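Peptidylprolyl Isomerase (Naegleria fowleri, PDB 6MKE) probably catalyses the cis-trans isomerisation of peptide bonds preceding proline, as an FKBP-type enzyme, and binds the macrolide FK506 (tacrolimus). Local coordinates at residues 91-96 with 116-121; 19-24 with 97-102. One frame throughout, in Å; residues are numbered along the deposited sequence. Where two conformers were deposited one is given.

Contact 1 (91-96 with 116-121); sequences KSYFEI and TLMFEI. With FK5 (8-deethyl-8-[but-3-enyl]-ascomycin), chain E.
Strands 91-96 and 117-121 run antiparallel, their short axes 4.6 Å apart at closest approach and 167° between their directions. They are neighbours in the curved antiparallel sheet of the FKBP fold, which wraps its concave face round helix 77-84. Three hydrogen-bonded pairs, S92 with I121, F94 with F119 and I96 with L117, each exchange two backbone N-H...O bonds; the shortest runs from F94 N to F119 O at 2.6 Å. Y93 with E120 and E95 with M118 are the non-hydrogen-bonded pairs between them, where M118 CA also brings its hydrogen to F94 O.

The alternation sorts the side chains. F94, I96, L117, F119 and I121 share one face, with apolar groups suited to a buried core; small S92 ends the row, its OG hydrogen-bonded to E90. I121 CD1 reaches F94 CD2 at 3.7 Å, the two side chains crossing at about a right angle, while I96 CD1 touches CD2 of the F119 ring. That ring also meets W79 edge-to-face, and its CZ comes within 3.7 Å of O3 of the bound macrolide. Long, extended chains suit K91 and E120 at the partly exposed end: in one of two E120 conformers, K91 NZ forms a salt bridge with E120 OE2 at 3.2 Å. On the face of Y93 and E95, M118 is bent at both chi2 (-62°) and chi3 (-61°), which lays its flexible thioether beside the aliphatic part of E95, SD 3.6 Å from E95 CG, and carries M118 CE to 3.4 Å from Y93 OH.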
loop_
_atom_site.group_PDB
_atom_site.type_symbol
_atom_site.label_atom_id
_atom_site.label_comp_id
_atom_site.label_asym_id
_atom_site.label_seq_id
_atom_site.Cartn_x
_atom_site.Cartn_y
_atom_site.Cartn_z
ATOM N N LYS A 91 7.222 7.914 2.140
ATOM C CA LYS A 91 7.452 6.477 2.170
ATOM C C LYS A 91 6.881 5.947 3.474
ATOM O O LYS A 91 7.292 6.383 4.554
ATOM C CB LYS A 91 8.940 6.141 2.053
ATOM C CG LYS A 91 9.215 4.652 1.934
ATOM C CD LYS A 91 10.693 4.366 1.741
ATOM C CE LYS A 91 10.933 2.879 1.546
ATOM N NZ LYS A 91 12.367 2.560 1.284
ATOM N N SER A 92 5.934 5.017 3.375
ATOM C CA SER A 92 5.245 4.504 4.547
ATOM C C SER A 92 5.156 2.984 4.500
ATOM O O SER A 92 5.337 2.350 3.455
ATOM C CB SER A 92 3.839 5.107 4.686
ATOM O OG SER A 92 3.905 6.495 4.976
ATOM N N TYR A 93 4.864 2.421 5.670
ATOM C CA TYR A 93 4.780 0.986 5.902
ATOM C C TYR A 93 3.351 0.684 6.324
ATOM O O TYR A 93 2.869 1.238 7.315
ATOM C CB TYR A 93 5.791 0.583 6.981
ATOM C CG TYR A 93 5.904 -0.880 7.335
ATOM C CD1 TYR A 93 6.305 -1.821 6.396
ATOM C CD2 TYR A 93 5.679 -1.311 8.638
ATOM C CE1 TYR A 93 6.434 -3.157 6.736
ATOM C CE2 TYR A 93 5.806 -2.639 8.988
ATOM C CZ TYR A 93 6.185 -3.559 8.036
ATOM O OH TYR A 93 6.318 -4.885 8.387
ATOM N N PHE A 94 2.664 -0.165 5.569
ATOM C CA PHE A 94 1.244 -0.407 5.780
ATOM C C PHE A 94 1.003 -1.807 6.330
ATOM O O PHE A 94 1.644 -2.772 5.902
ATOM C CB PHE A 94 0.455 -0.224 4.478
ATOM C CG PHE A 94 0.341 1.208 4.027
ATOM C CD1 PHE A 94 -0.772 1.966 4.354
ATOM C CD2 PHE A 94 1.345 1.795 3.275
ATOM C CE1 PHE A 94 -0.881 3.284 3.944
ATOM C CE2 PHE A 94 1.241 3.116 2.860
ATOM C CZ PHE A 94 0.128 3.858 3.195
ATOM N N GLU A 95 0.077 -1.911 7.280
ATOM C CA GLU A 95 -0.465 -3.190 7.727
ATOM C C GLU A 95 -1.895 -3.274 7.211
ATOM O O GLU A 95 -2.761 -2.504 7.640
ATOM C CB GLU A 95 -0.420 -3.332 9.246
ATOM C CG GLU A 95 -0.878 -4.707 9.734
ATOM C CD GLU A 95 -0.601 -4.943 11.209
ATOM O OE1 GLU A 95 -1.572 -5.039 11.990
ATOM O OE2 GLU A 95 0.587 -5.038 11.587
ATOM N N ILE A 96 -2.135 -4.203 6.293
ATOM C CA ILE A 96 -3.401 -4.330 5.581
ATOM C C ILE A 96 -4.043 -5.652 5.996
ATOM O O ILE A 96 -3.550 -6.723 5.612
ATOM C CB ILE A 96 -3.200 -4.265 4.062
ATOM C CG1 ILE A 96 -2.522 -2.950 3.659
ATOM C CG2 ILE A 96 -4.530 -4.434 3.334
ATOM C CD1 ILE A 96 -2.449 -2.747 2.155
ATOM N N THR A 116 -3.018 -11.236 6.470
ATOM C CA THR A 116 -2.611 -9.848 6.618
ATOM C C THR A 116 -1.411 -9.587 5.719
ATOM O O THR A 116 -0.495 -10.408 5.632
ATOM C CB THR A 116 -2.249 -9.546 8.073
ATOM O OG1 THR A 116 -3.376 -9.810 8.917
ATOM C CG2 THR A 116 -1.825 -8.090 8.234
ATOM N N LEU A 117 -1.423 -8.451 5.030
ATOM C CA LEU A 117 -0.338 -8.076 4.139
ATOM C C LEU A 117 0.365 -6.838 4.674
ATOM O O LEU A 117 -0.282 -5.883 5.117
ATOM C CB LEU A 117 -0.849 -7.814 2.720
ATOM C CG LEU A 117 -1.563 -8.981 2.036
ATOM C CD1 LEU A 117 -1.908 -8.625 0.593
ATOM C CD2 LEU A 117 -0.723 -10.251 2.108
ATOM N N MET A 118 1.693 -6.868 4.643
ATOM C CA MET A 118 2.519 -5.721 4.976
ATOM C C MET A 118 3.096 -5.162 3.684
ATOM O O MET A 118 3.655 -5.912 2.878
ATOM C CB MET A 118 3.644 -6.110 5.940
ATOM C CG MET A 118 3.199 -6.962 7.120
ATOM S SD MET A 118 2.006 -6.155 8.211
ATOM C CE MET A 118 2.954 -4.738 8.762
ATOM N N PHE A 119 2.944 -3.855 3.479
ATOM C CA PHE A 119 3.438 -3.199 2.277
ATOM C C PHE A 119 4.270 -1.981 2.643
ATOM O O PHE A 119 3.839 -1.139 3.436
ATOM C CB PHE A 119 2.293 -2.755 1.358
ATOM C CG PHE A 119 1.734 -3.852 0.504
ATOM C CD1 PHE A 119 2.392 -4.257 -0.643
ATOM C CD2 PHE A 119 0.532 -4.456 0.831
ATOM C CE1 PHE A 119 1.873 -5.259 -1.437
ATOM C CE2 PHE A 119 0.002 -5.453 0.035
ATOM C CZ PHE A 119 0.674 -5.857 -1.098
ATOM N N GLU A 120 5.453 -1.894 2.053
ATOM C CA GLU A 120 6.290 -0.702 2.117
ATOM C C GLU A 120 6.103 0.047 0.800
ATOM O O GLU A 120 6.553 -0.417 -0.249
ATOM C CB GLU A 120 7.747 -1.091 2.353
ATOM C CG GLU A 120 8.692 0.060 2.584
ATOM C CD GLU A 120 10.094 -0.422 2.891
ATOM O OE1 GLU A 120 10.298 -1.015 3.974
ATOM O OE2 GLU A 120 10.985 -0.233 2.037
ATOM N N ILE A 121 5.418 1.191 0.850
ATOM C CA ILE A 121 5.049 1.947 -0.342
ATOM C C ILE A 121 5.708 3.320 -0.303
ATOM O O ILE A 121 5.710 3.989 0.735
ATOM C CB ILE A 121 3.518 2.093 -0.462
ATOM C CG1 ILE A 121 2.833 0.727 -0.368
ATOM C CG2 ILE A 121 3.141 2.794 -1.757
ATOM C CD1 ILE A 121 1.321 0.817 -0.282
HETATM C C1 FK5 E . -3.092 -5.340 -5.996
HETATM C C2 FK5 E . -1.919 -5.245 -5.023
HETATM C C3 FK5 E . -1.584 -3.792 -4.683
HETATM C C4 FK5 E . -0.813 -3.131 -5.821
HETATM C C5 FK5 E . 0.427 -3.927 -6.179
HETATM C C6 FK5 E . 0.069 -5.355 -6.531
HETATM C C8 FK5 E . -0.346 -7.059 -4.769
HETATM C C9 FK5 E . 0.986 -7.746 -5.100
HETATM C C10 FK5 E . 1.005 -8.933 -6.084
HETATM C C11 FK5 E . -0.339 -9.681 -6.119
HETATM C C12 FK5 E . -0.442 -10.528 -7.389
HETATM C C13 FK5 E . -0.139 -9.726 -8.638
HETATM C C14 FK5 E . 1.219 -9.053 -8.495
HETATM C C15 FK5 E . 1.603 -8.140 -9.647
HETATM C C16 FK5 E . 0.516 -7.177 -10.090
HETATM C C17 FK5 E . 0.977 -6.077 -11.059
HETATM C C18 FK5 E . 0.960 -6.567 -12.514
HETATM C C19 FK5 E . -0.406 -6.688 -13.142
HETATM C C20 FK5 E . -1.123 -7.799 -13.023
HETATM C C21 FK5 E . -2.538 -8.031 -13.495
HETATM C C22 FK5 E . -3.457 -7.823 -12.290
HETATM C C23 FK5 E . -3.797 -6.382 -11.976
HETATM C C24 FK5 E . -4.336 -6.129 -10.568
HETATM C C25 FK5 E . -3.263 -6.093 -9.471
HETATM C C26 FK5 E . -3.909 -6.113 -8.072
HETATM C C27 FK5 E . -4.782 -7.320 -7.806
HETATM C C28 FK5 E . -6.085 -7.173 -7.593
HETATM C C29 FK5 E . -7.117 -8.241 -7.408
HETATM C C30 FK5 E . -8.079 -7.882 -6.261
HETATM C C31 FK5 E . -9.156 -8.930 -6.053
HETATM C C32 FK5 E . -9.960 -9.071 -7.337
HETATM C C33 FK5 E . -9.053 -9.457 -8.490
HETATM C C34 FK5 E . -7.940 -8.433 -8.695
HETATM C C35 FK5 E . -0.549 -10.548 -4.879
HETATM C C36 FK5 E . 2.371 -5.575 -10.697
HETATM C C37 FK5 E . -0.898 -5.456 -13.846
HETATM C C38 FK5 E . -2.677 -9.455 -14.067
HETATM C C39 FK5 E . -3.975 -9.664 -14.778
HETATM C C40 FK5 E . -4.279 -9.202 -15.951
HETATM C C41 FK5 E . -2.336 -4.890 -9.633
HETATM C C42 FK5 E . -4.086 -8.650 -7.816
HETATM C C43 FK5 E . -1.437 -10.950 -10.223
HETATM C C44 FK5 E . 3.402 -9.116 -10.875
HETATM C C45 FK5 E . -9.919 -9.226 -3.808
HETATM N N7 FK5 E . -0.712 -5.961 -5.450
HETATM O O1 FK5 E . -2.825 -6.037 -7.115
HETATM O O2 FK5 E . -4.156 -4.835 -5.778
HETATM O O3 FK5 E . -1.013 -7.542 -3.863
HETATM O O4 FK5 E . 2.007 -7.336 -4.583
HETATM O O5 FK5 E . 1.223 -8.253 -7.306
HETATM O O6 FK5 E . 2.036 -9.858 -5.963
HETATM O O7 FK5 E . -0.138 -10.584 -9.779
HETATM O O8 FK5 E . 1.995 -8.973 -10.738
HETATM O O9 FK5 E . -3.882 -8.734 -11.613
HETATM O O10 FK5 E . -5.037 -4.884 -10.561
HETATM O O11 FK5 E . -10.071 -8.526 -5.034
HETATM O O12 FK5 E . -10.998 -10.039 -7.177
HETATM O O HOH W 1 13.288 0.354 1.554
#

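Contact 2 (19-24 with 97-102); sequences DQRLKK and PSDYAY. With FK5 (8-deethyl-8-[but-3-enyl]-ascomycin), chain E.
R21 and D99 meet with their flat groups nearly coplanar, 18° apart, although the side chains themselves cross at about a right angle. The guanidinium presents two nitrogens to two carboxylate oxygens: NH1 donates to D99 OD1 at 2.9 Å and NH2 to OD2, a bidentate salt bridge that suits arginine's paired N-H groups, though the second bond is modelled very short, at 2.5 Å, and its exact length is doubtful. A bend at chi3 (-61°) helps turn the guanidinium to D99, and it lies with one face toward Y100 CE2. R21 NH2 also makes a weak bond to D19 OD2, 3.2 Å away.

Tyrosine suits position 100 because its flat face takes L22 while its hydroxyl reaches D19. L22 CB sits over that face in a CH-pi contact, 4.2 Å from the centroid; D19 and R21 NH2 come to the ring edge, where Y100 OH donates to D19 OD2 at 3.0 Å, with carboxylate and ring planes 76° apart. In this FKBP fold the 3-10 turn 98-100, which follows strand 91-96, is joined in this way to the chain entering strand 23-26. D19 closes an Asx turn by accepting R21 N on OD1, which S17 OG also engages. Rigid P97 packs against the R21 backbone, CG 3.4 Å from R21 O.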
loop_
_atom_site.group_PDB
_atom_site.type_symbol
_atom_site.label_atom_id
_atom_site.label_comp_id
_atom_site.label_asym_id
_atom_site.label_seq_id
_atom_site.Cartn_x
_atom_site.Cartn_y
_atom_site.Cartn_z
ATOM N N ASP A 19 -12.140 1.718 11.887
ATOM C CA ASP A 19 -11.935 0.617 12.822
ATOM C C ASP A 19 -10.489 0.494 13.289
ATOM O O ASP A 19 -10.186 -0.410 14.076
ATOM C CB ASP A 19 -12.401 -0.704 12.195
ATOM C CG ASP A 19 -11.740 -0.991 10.854
ATOM O OD1 ASP A 19 -10.678 -0.405 10.558
ATOM O OD2 ASP A 19 -12.292 -1.810 10.088
ATOM N N GLN A 20 -9.599 1.368 12.812
ATOM C CA GLN A 20 -8.187 1.443 13.182
ATOM C C GLN A 20 -7.380 0.221 12.762
ATOM O O GLN A 20 -6.211 0.100 13.153
ATOM C CB GLN A 20 -8.002 1.665 14.687
ATOM C CG GLN A 20 -8.651 2.927 15.219
ATOM C CD GLN A 20 -8.440 3.097 16.709
ATOM O OE1 GLN A 20 -9.378 2.971 17.495
ATOM N NE2 GLN A 20 -7.205 3.385 17.105
ATOM N N ARG A 21 -7.952 -0.689 11.975
ATOM C CA ARG A 21 -7.232 -1.904 11.611
ATOM C C ARG A 21 -6.344 -1.725 10.386
ATOM O O ARG A 21 -5.312 -2.399 10.275
ATOM C CB ARG A 21 -8.223 -3.050 11.394
ATOM C CG ARG A 21 -8.912 -3.477 12.685
ATOM C CD ARG A 21 -9.732 -4.742 12.520
ATOM N NE ARG A 21 -10.808 -4.583 11.548
ATOM C CZ ARG A 21 -10.847 -5.193 10.369
ATOM N NH1 ARG A 21 -9.870 -6.018 10.013
ATOM N NH2 ARG A 21 -11.868 -4.986 9.549
ATOM N N LEU A 22 -6.712 -0.836 9.469
ATOM C CA LEU A 22 -5.820 -0.416 8.396
ATOM C C LEU A 22 -4.978 0.741 8.916
ATOM O O LEU A 22 -5.519 1.787 9.289
ATOM C CB LEU A 22 -6.615 -0.003 7.158
ATOM C CG LEU A 22 -5.843 0.378 5.893
ATOM C CD1 LEU A 22 -5.083 -0.813 5.343
ATOM C CD2 LEU A 22 -6.794 0.950 4.845
ATOM N N LYS A 23 -3.661 0.553 8.960
ATOM C CA LYS A 23 -2.797 1.536 9.595
ATOM C C LYS A 23 -1.464 1.593 8.868
ATOM O O LYS A 23 -1.109 0.688 8.107
ATOM C CB LYS A 23 -2.594 1.212 11.078
ATOM C CG LYS A 23 -2.052 -0.181 11.327
ATOM C CD LYS A 23 -2.310 -0.632 12.756
ATOM C CE LYS A 23 -1.589 -1.936 13.050
ATOM N NZ LYS A 23 -2.041 -2.555 14.321
ATOM N N LYS A 24 -0.722 2.674 9.113
ATOM C CA LYS A 24 0.556 2.876 8.446
ATOM C C LYS A 24 1.572 3.477 9.408
ATOM O O LYS A 24 1.227 4.117 10.405
ATOM C CB LYS A 24 0.422 3.769 7.203
ATOM C CG LYS A 24 0.238 5.242 7.506
ATOM C CD LYS A 24 0.318 6.079 6.236
ATOM C CE LYS A 24 0.117 7.556 6.541
ATOM N NZ LYS A 24 0.171 8.400 5.319
ATOM N N PRO A 97 -5.133 -5.635 6.761
ATOM C CA PRO A 97 -5.806 -6.889 7.113
ATOM C C PRO A 97 -6.390 -7.565 5.883
ATOM O O PRO A 97 -6.539 -6.963 4.817
ATOM C CB PRO A 97 -6.911 -6.448 8.085
ATOM C CG PRO A 97 -6.504 -5.087 8.550
ATOM C CD PRO A 97 -5.759 -4.471 7.410
ATOM N N SER A 98 -6.726 -8.847 6.054
ATOM C CA SER A 98 -7.245 -9.636 4.941
ATOM C C SER A 98 -8.509 -9.019 4.353
ATOM O O SER A 98 -8.681 -8.997 3.130
ATOM C CB SER A 98 -7.513 -11.071 5.396
ATOM O OG SER A 98 -8.490 -11.105 6.423
ATOM N N ASP A 99 -9.407 -8.508 5.201
ATOM C CA ASP A 99 -10.622 -7.917 4.642
ATOM C C ASP A 99 -10.372 -6.567 3.979
ATOM O O ASP A 99 -11.316 -5.993 3.421
ATOM C CB ASP A 99 -11.714 -7.793 5.713
ATOM C CG ASP A 99 -11.299 -6.938 6.892
ATOM O OD1 ASP A 99 -10.127 -7.024 7.309
ATOM O OD2 ASP A 99 -12.156 -6.185 7.405
ATOM N N TYR A 100 -9.144 -6.054 4.021
ATOM C CA TYR A 100 -8.722 -4.928 3.197
ATOM C C TYR A 100 -7.824 -5.367 2.048
ATOM O O TYR A 100 -7.246 -4.519 1.360
ATOM C CB TYR A 100 -8.003 -3.881 4.049
ATOM C CG TYR A 100 -8.927 -3.091 4.943
ATOM C CD1 TYR A 100 -9.441 -1.867 4.531
ATOM C CD2 TYR A 100 -9.295 -3.572 6.195
ATOM C CE1 TYR A 100 -10.291 -1.140 5.343
ATOM C CE2 TYR A 100 -10.146 -2.848 7.015
ATOM C CZ TYR A 100 -10.640 -1.635 6.580
ATOM O OH TYR A 100 -11.485 -0.912 7.386
ATOM N N ALA A 101 -7.700 -6.675 1.828
ATOM C CA ALA A 101 -6.835 -7.212 0.789
ATOM C C ALA A 101 -7.568 -8.276 -0.019
ATOM O O ALA A 101 -8.560 -7.977 -0.693
ATOM C CB ALA A 101 -5.557 -7.782 1.408
ATOM N N TYR A 102 -7.097 -9.519 0.044
ATOM C CA TYR A 102 -7.688 -10.608 -0.724
ATOM C C TYR A 102 -8.647 -11.466 0.088
ATOM O O TYR A 102 -9.170 -12.451 -0.442
ATOM C CB TYR A 102 -6.583 -11.477 -1.328
ATOM C CG TYR A 102 -5.664 -10.688 -2.232
ATOM C CD1 TYR A 102 -4.433 -10.235 -1.780
ATOM C CD2 TYR A 102 -6.043 -10.369 -3.529
ATOM C CE1 TYR A 102 -3.595 -9.502 -2.598
ATOM C CE2 TYR A 102 -5.213 -9.634 -4.357
ATOM C CZ TYR A 102 -3.988 -9.202 -3.886
ATOM O OH TYR A 102 -3.156 -8.467 -4.702
HETATM C C1 FK5 E . -3.092 -5.340 -5.996
HETATM C C2 FK5 E . -1.919 -5.245 -5.023
HETATM C C3 FK5 E . -1.584 -3.792 -4.683
HETATM C C4 FK5 E . -0.813 -3.131 -5.821
HETATM C C5 FK5 E . 0.427 -3.927 -6.179
HETATM C C6 FK5 E . 0.069 -5.355 -6.531
HETATM C C8 FK5 E . -0.346 -7.059 -4.769
HETATM C C9 FK5 E . 0.986 -7.746 -5.100
HETATM C C10 FK5 E . 1.005 -8.933 -6.084
HETATM C C11 FK5 E . -0.339 -9.681 -6.119
HETATM C C12 FK5 E . -0.442 -10.528 -7.389
HETATM C C13 FK5 E . -0.139 -9.726 -8.638
HETATM C C14 FK5 E . 1.219 -9.053 -8.495
HETATM C C15 FK5 E . 1.603 -8.140 -9.647
HETATM C C16 FK5 E . 0.516 -7.177 -10.090
HETATM C C17 FK5 E . 0.977 -6.077 -11.059
HETATM C C18 FK5 E . 0.960 -6.567 -12.514
HETATM C C19 FK5 E . -0.406 -6.688 -13.142
HETATM C C20 FK5 E . -1.123 -7.799 -13.023
HETATM C C21 FK5 E . -2.538 -8.031 -13.495
HETATM C C22 FK5 E . -3.457 -7.823 -12.290
HETATM C C23 FK5 E . -3.797 -6.382 -11.976
HETATM C C24 FK5 E . -4.336 -6.129 -10.568
HETATM C C25 FK5 E . -3.263 -6.093 -9.471
HETATM C C26 FK5 E . -3.909 -6.113 -8.072
HETATM C C27 FK5 E . -4.782 -7.320 -7.806
HETATM C C28 FK5 E . -6.085 -7.173 -7.593
HETATM C C29 FK5 E . -7.117 -8.241 -7.408
HETATM C C30 FK5 E . -8.079 -7.882 -6.261
HETATM C C31 FK5 E . -9.156 -8.930 -6.053
HETATM C C32 FK5 E . -9.960 -9.071 -7.337
HETATM C C33 FK5 E . -9.053 -9.457 -8.490
HETATM C C34 FK5 E . -7.940 -8.433 -8.695
HETATM C C35 FK5 E . -0.549 -10.548 -4.879
HETATM C C36 FK5 E . 2.371 -5.575 -10.697
HETATM C C37 FK5 E . -0.898 -5.456 -13.846
HETATM C C38 FK5 E . -2.677 -9.455 -14.067
HETATM C C39 FK5 E . -3.975 -9.664 -14.778
HETATM C C40 FK5 E . -4.279 -9.202 -15.951
HETATM C C41 FK5 E . -2.336 -4.890 -9.633
HETATM C C42 FK5 E . -4.086 -8.650 -7.816
HETATM C C43 FK5 E . -1.437 -10.950 -10.223
HETATM C C44 FK5 E . 3.402 -9.116 -10.875
HETATM C C45 FK5 E . -9.919 -9.226 -3.808
HETATM N N7 FK5 E . -0.712 -5.961 -5.450
HETATM O O1 FK5 E . -2.825 -6.037 -7.115
HETATM O O2 FK5 E . -4.156 -4.835 -5.778
HETATM O O3 FK5 E . -1.013 -7.542 -3.863
HETATM O O4 FK5 E . 2.007 -7.336 -4.583
HETATM O O5 FK5 E . 1.223 -8.253 -7.306
HETATM O O6 FK5 E . 2.036 -9.858 -5.963
HETATM O O7 FK5 E . -0.138 -10.584 -9.779
HETATM O O8 FK5 E . 1.995 -8.973 -10.738
HETATM O O9 FK5 E . -3.882 -8.734 -11.613
HETATM O O10 FK5 E . -5.037 -4.884 -10.561
HETATM O O11 FK5 E . -10.071 -8.526 -5.034
HETATM O O12 FK5 E . -10.998 -10.039 -7.177
#

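In the fold
Strand 91-96 of contact 1 runs directly into the 97-102 segment of contact 2, and strand 23-26, which begins in 19-24, lies beside it in the same sheet. The centres of the two contacts are about 10 Å apart. Between them F94 CE1 packs on K24 CB at 3.5 Å, L22 CD1 lies 3.7 Å from E95 O, and E95 OE1 forms a long, weak ion pair with K23 NZ. Both contacts reach the macrolide: F119 of contact 1 lies at the pocket, and Y102 of contact 2 is hydrogen-bonded through its OH to ligand O3, a bond modelled at a very short 2.5 Å. E74 O, I76 N and D57 OD2 supply further hydrogen bonds to the ligand.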